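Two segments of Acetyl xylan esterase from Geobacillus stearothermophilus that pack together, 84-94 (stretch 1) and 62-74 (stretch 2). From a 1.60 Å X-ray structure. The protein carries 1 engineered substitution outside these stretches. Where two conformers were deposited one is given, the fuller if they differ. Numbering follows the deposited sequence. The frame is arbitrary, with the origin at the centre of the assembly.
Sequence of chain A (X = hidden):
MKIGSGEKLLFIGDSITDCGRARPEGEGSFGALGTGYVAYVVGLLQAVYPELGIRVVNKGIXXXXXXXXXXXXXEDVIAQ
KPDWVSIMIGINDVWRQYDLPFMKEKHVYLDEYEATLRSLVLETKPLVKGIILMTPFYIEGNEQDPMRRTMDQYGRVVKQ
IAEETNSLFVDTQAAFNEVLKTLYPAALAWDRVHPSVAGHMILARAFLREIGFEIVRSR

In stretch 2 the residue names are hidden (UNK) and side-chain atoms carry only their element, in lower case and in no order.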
# COMPACT_ATOMS: atom_id res chain seq x y z
N TRP A 84 -13.47 35.81 -13.35
CA TRP A 84 -14.27 35.88 -12.21
C TRP A 84 -13.57 35.09 -11.07
O TRP A 84 -12.95 34.06 -11.34
CB TRP A 84 -15.62 35.24 -12.40
CG TRP A 84 -16.52 35.96 -13.25
CD1 TRP A 84 -16.54 35.94 -14.60
CD2 TRP A 84 -17.54 36.89 -12.81
NE1 TRP A 84 -17.52 36.84 -15.03
CE2 TRP A 84 -18.13 37.42 -13.96
CE3 TRP A 84 -17.94 37.36 -11.57
CZ2 TRP A 84 -19.12 38.36 -13.91
CZ3 TRP A 84 -18.98 38.27 -11.51
CH2 TRP A 84 -19.55 38.75 -12.67
N VAL A 85 -13.56 35.72 -9.89
CA VAL A 85 -12.98 35.08 -8.71
C VAL A 85 -14.03 34.97 -7.64
O VAL A 85 -14.66 35.89 -7.18
CB VAL A 85 -11.75 35.86 -8.13
CG1 VAL A 85 -11.16 35.18 -6.87
CG2 VAL A 85 -10.68 35.96 -9.14
N SER A 86 -14.26 33.71 -7.20
CA SER A 86 -15.17 33.33 -6.12
C SER A 86 -14.32 32.98 -4.87
O SER A 86 -13.36 32.21 -4.95
CB SER A 86 -16.05 32.11 -6.43
OG SER A 86 -16.90 31.81 -5.39
N ILE A 87 -14.62 33.69 -3.79
CA ILE A 87 -13.90 33.54 -2.52
C ILE A 87 -14.88 33.04 -1.48
O ILE A 87 -15.91 33.62 -1.20
CB ILE A 87 -13.27 34.88 -2.01
CG1 ILE A 87 -12.45 35.46 -3.16
CG2 ILE A 87 -12.51 34.64 -0.72
CD1 ILE A 87 -12.13 36.95 -2.87
N MET A 88 -14.50 31.94 -0.76
CA MET A 88 -15.22 31.48 0.45
C MET A 88 -14.17 31.12 1.47
O MET A 88 -13.47 30.12 1.47
CB MET A 88 -16.17 30.27 0.24
CG MET A 88 -16.95 29.99 1.49
SD MET A 88 -18.42 28.97 1.29
CE MET A 88 -17.73 27.59 0.41
N ILE A 89 -14.04 32.09 2.43
CA ILE A 89 -13.01 31.98 3.47
C ILE A 89 -13.52 32.58 4.76
O ILE A 89 -14.42 33.44 4.79
CB ILE A 89 -11.70 32.64 3.03
CG1 ILE A 89 -10.46 32.12 3.77
CG2 ILE A 89 -11.87 34.21 3.08
CD1 ILE A 89 -10.04 30.71 3.30
N GLY A 90 -13.03 32.02 5.87
CA GLY A 90 -13.45 32.44 7.25
C GLY A 90 -13.77 31.32 8.19
O GLY A 90 -13.71 31.49 9.37
N ILE A 91 -14.16 30.13 7.64
CA ILE A 91 -14.43 29.05 8.55
C ILE A 91 -13.27 28.74 9.48
O ILE A 91 -13.47 28.60 10.68
CB ILE A 91 -14.86 27.80 7.78
CG1 ILE A 91 -16.27 27.97 7.23
CG2 ILE A 91 -14.86 26.55 8.72
CD1 ILE A 91 -16.76 26.91 6.25
N ASN A 92 -12.05 28.65 8.95
CA ASN A 92 -10.90 28.29 9.74
C ASN A 92 -10.45 29.46 10.63
O ASN A 92 -10.04 29.29 11.76
CB ASN A 92 -9.80 27.78 8.92
CG ASN A 92 -10.16 26.45 8.30
OD1 ASN A 92 -10.53 25.52 9.06
ND2 ASN A 92 -9.97 26.28 7.07
N ASP A 93 -10.57 30.69 10.06
CA ASP A 93 -10.27 31.91 10.79
C ASP A 93 -10.97 31.93 12.12
O ASP A 93 -10.41 32.38 13.14
CB ASP A 93 -10.65 33.08 9.92
CG ASP A 93 -10.10 33.02 8.53
OD1 ASP A 93 -10.42 32.02 7.75
OD2 ASP A 93 -9.32 33.90 8.06
N VAL A 94 -12.22 31.50 12.15
CA VAL A 94 -13.09 31.36 13.26
C VAL A 94 -12.77 30.07 14.04
O VAL A 94 -12.65 30.08 15.25
CB VAL A 94 -14.54 31.43 12.85
CG1 VAL A 94 -15.44 31.15 13.98
CG2 VAL A 94 -14.85 32.83 12.24
N UNK A 62 -7.32 22.91 1.76
CA UNK A 62 -7.75 22.56 3.08
C UNK A 62 -6.92 23.23 4.16
O UNK A 62 -5.69 23.26 4.05
c UNK A 62 -7.60 21.01 3.21
o UNK A 62 -8.09 20.64 4.50
N UNK A 63 -7.60 23.73 5.19
CA UNK A 63 -7.02 24.41 6.32
C UNK A 63 -6.84 25.90 6.23
O UNK A 63 -6.44 26.49 7.22
N UNK A 64 -6.99 26.42 5.03
CA UNK A 64 -6.63 27.86 4.87
C UNK A 64 -7.56 28.82 5.61
O UNK A 64 -8.75 28.64 5.76
c UNK A 64 -5.43 27.95 2.62
o UNK A 64 -4.45 27.23 3.05
c UNK A 64 -6.65 28.24 3.39
n UNK A 64 -5.40 28.61 1.55
N UNK A 65 -6.91 29.89 6.07
CA UNK A 65 -7.55 31.11 6.56
C UNK A 65 -7.28 32.17 5.47
O UNK A 65 -6.58 31.97 4.50
o UNK A 65 -5.55 31.94 7.57
c UNK A 65 -6.94 30.52 8.93
c UNK A 65 -6.93 31.55 7.83
N UNK A 66 -7.81 33.35 5.73
CA UNK A 66 -7.56 34.44 4.74
C UNK A 66 -6.08 34.85 4.75
O UNK A 66 -5.56 35.36 3.76
c UNK A 66 -8.51 35.62 4.98
c UNK A 66 -8.57 36.50 3.73
c UNK A 66 -8.09 36.48 6.19
N UNK A 67 -5.38 34.60 5.84
CA UNK A 67 -3.97 34.89 5.95
C UNK A 67 -3.22 33.98 4.96
O UNK A 67 -2.30 34.37 4.21
c UNK A 67 -2.49 34.56 11.23
n UNK A 67 -2.27 35.10 10.05
n UNK A 67 -3.09 35.20 12.17
c UNK A 67 -2.01 34.94 7.52
c UNK A 67 -1.55 34.50 8.92
n UNK A 67 -2.13 33.25 11.48
c UNK A 67 -3.50 34.65 7.33
N UNK A 68 -3.64 32.68 4.84
CA UNK A 68 -3.06 31.84 3.87
C UNK A 68 -3.41 32.23 2.45
O UNK A 68 -2.58 32.07 1.53
o UNK A 68 -1.89 29.90 5.80
o UNK A 68 -3.98 29.41 6.25
c UNK A 68 -3.51 30.39 4.11
c UNK A 68 -3.13 29.90 5.47
N UNK A 69 -4.63 32.66 2.22
CA UNK A 69 -5.00 33.20 0.88
C UNK A 69 -4.09 34.31 0.45
O UNK A 69 -3.57 34.29 -0.63
c UNK A 69 -8.86 33.13 0.58
c UNK A 69 -7.53 32.65 1.06
c UNK A 69 -7.29 31.32 0.43
c UNK A 69 -6.42 33.65 0.82
N UNK A 70 -3.83 35.21 1.38
CA UNK A 70 -2.94 36.35 1.02
C UNK A 70 -1.60 35.87 0.61
O UNK A 70 -1.01 36.39 -0.33
c UNK A 70 -2.84 37.33 2.18
n UNK A 70 -0.69 41.15 4.34
c UNK A 70 -0.87 40.53 2.96
c UNK A 70 -1.82 38.48 1.88
c UNK A 70 -1.84 39.35 3.10
N UNK A 71 -1.05 34.86 1.30
CA UNK A 71 0.31 34.43 1.05
C UNK A 71 0.46 33.82 -0.33
O UNK A 71 1.58 33.79 -0.88
c UNK A 71 0.76 33.49 2.17
N UNK A 72 -0.61 33.28 -0.92
CA UNK A 72 -0.60 32.60 -2.21
C UNK A 72 -1.35 33.28 -3.31
O UNK A 72 -1.54 32.76 -4.39
n UNK A 72 -6.22 28.43 -1.29
c UNK A 72 -1.03 31.12 -2.10
c UNK A 72 -2.47 30.88 -1.71
c UNK A 72 -4.97 28.69 -1.73
n UNK A 72 -4.78 28.60 -3.06
n UNK A 72 -4.01 29.12 -0.90
c UNK A 72 -2.64 29.44 -1.28
N UNK A 73 -1.80 34.49 -3.07
CA UNK A 73 -2.74 35.17 -3.92
C UNK A 73 -2.07 35.47 -5.31
O UNK A 73 -2.72 35.34 -6.34
c UNK A 73 -4.45 36.99 -3.93
c UNK A 73 -3.24 36.50 -3.29
c UNK A 73 -7.59 35.29 -2.81
n UNK A 73 -5.90 38.17 -5.15
c UNK A 73 -6.66 37.29 -4.41
c UNK A 73 -4.60 38.04 -4.83
c UNK A 73 -8.47 36.04 -3.58
c UNK A 73 -8.00 37.08 -4.40
c UNK A 73 -5.76 36.51 -3.69
c UNK A 73 -6.27 35.47 -2.85
N UNK A 74 -0.82 35.90 -5.29
CA UNK A 74 -0.22 36.26 -6.56
C UNK A 74 -0.13 35.05 -7.49
O UNK A 74 -0.49 35.16 -8.66
c UNK A 74 1.23 38.34 -8.35
o UNK A 74 1.30 38.18 -9.61
c UNK A 74 1.95 37.28 -7.54
o UNK A 74 0.60 39.28 -7.75
c UNK A 74 1.21 36.79 -6.30
O HOH W 1 -11.42 29.49 6.14

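Position 62 carries one carbon ending in one oxygen, pointing away from stretch 1 and touching nothing there: Ser-62. Position 63 has no side-chain atoms, and its phi of 90° favours the same reading; its backbone C lies 3.3 Å from Asn-92 ND2. It is Gly-63.

Position 64 has two carbons, the second bearing one oxygen and one nitrogen, the pattern of an amide, hence Asn-64. Its CB comes within 4.2 Å of Ile-89 CD1, but its backbone does more: Asn-92 ND2 donates to Asn-64 O at 3.0 Å and 165°. Water 1 also donates to Asn-64 O (2.8 Å) and accepts from Gly-90 N and Asn-92 N (3.0 Å each), tying this carbonyl to the start of the other helix.

At position 65 one carbon carries an oxygen and a carbon, the latter 4.0 Å from Asn-92 CB. This is Thr-65, the N-cap: Thr-65 OG1 accepts a weak bond from the backbone N of position 67 at 3.2 Å, and a second weak bond reaches Thr-65 OG1 from the backbone N of position 68 at 3.4 Å. Position 66 shows one carbon forking into two carbons, one 4.1 Å from Ile-89 CG2 and the other 3.4 Å from Asp-93 OD2, so it is Val-66. Val-66 N donates to Asp-93 OD2 at 2.8 Å and a nearly straight 177°.

Position 67 has three carbons, a nitrogen, then a carbon with two nitrogens, a guanidinium without contact to stretch 1: Arg-67. Position 68, two carbons with two oxygens on the second, is a carboxylate, also without contact: Asp-68, whose OD2 accepts from Thr-65 N at 3.0 Å.

Position 69 has four carbons forked at the second; one tip lies 3.7 Å from Ile-89 CG1 and 4.2 Å from Ile-87 CG2. It is Leu-69. The next three make no contact: four carbons in a row ending in nitrogen at 70 (Lys-70), a single carbon at 71 (Ala-71), and another guanidinium chain at 72 (Arg-72).

Position 73 bears one carbon and fused five- and six-membered rings holding eight carbons and one nitrogen, with a ring carbon 3.8 Å from Ile-87 CD1 and 4.3 Å from Val-85 CG1. Only tryptophan fits: Trp-73. Position 74, three carbons with two oxygens on the third, is Glu-74, out of reach.

The contact combines two parts. Val-85, Ile-87 and Ile-89, alternate residues all directed toward the helix, meet Trp-73, Leu-69 and Val-66, while Asn-92 and Asp-93 bind backbone atoms at the helix start. The 149° between strand and helix axes runs these sets in opposing order, and 453 Å² is buried.

Stretch 2 (62-74) SGNTVRDLKARWE
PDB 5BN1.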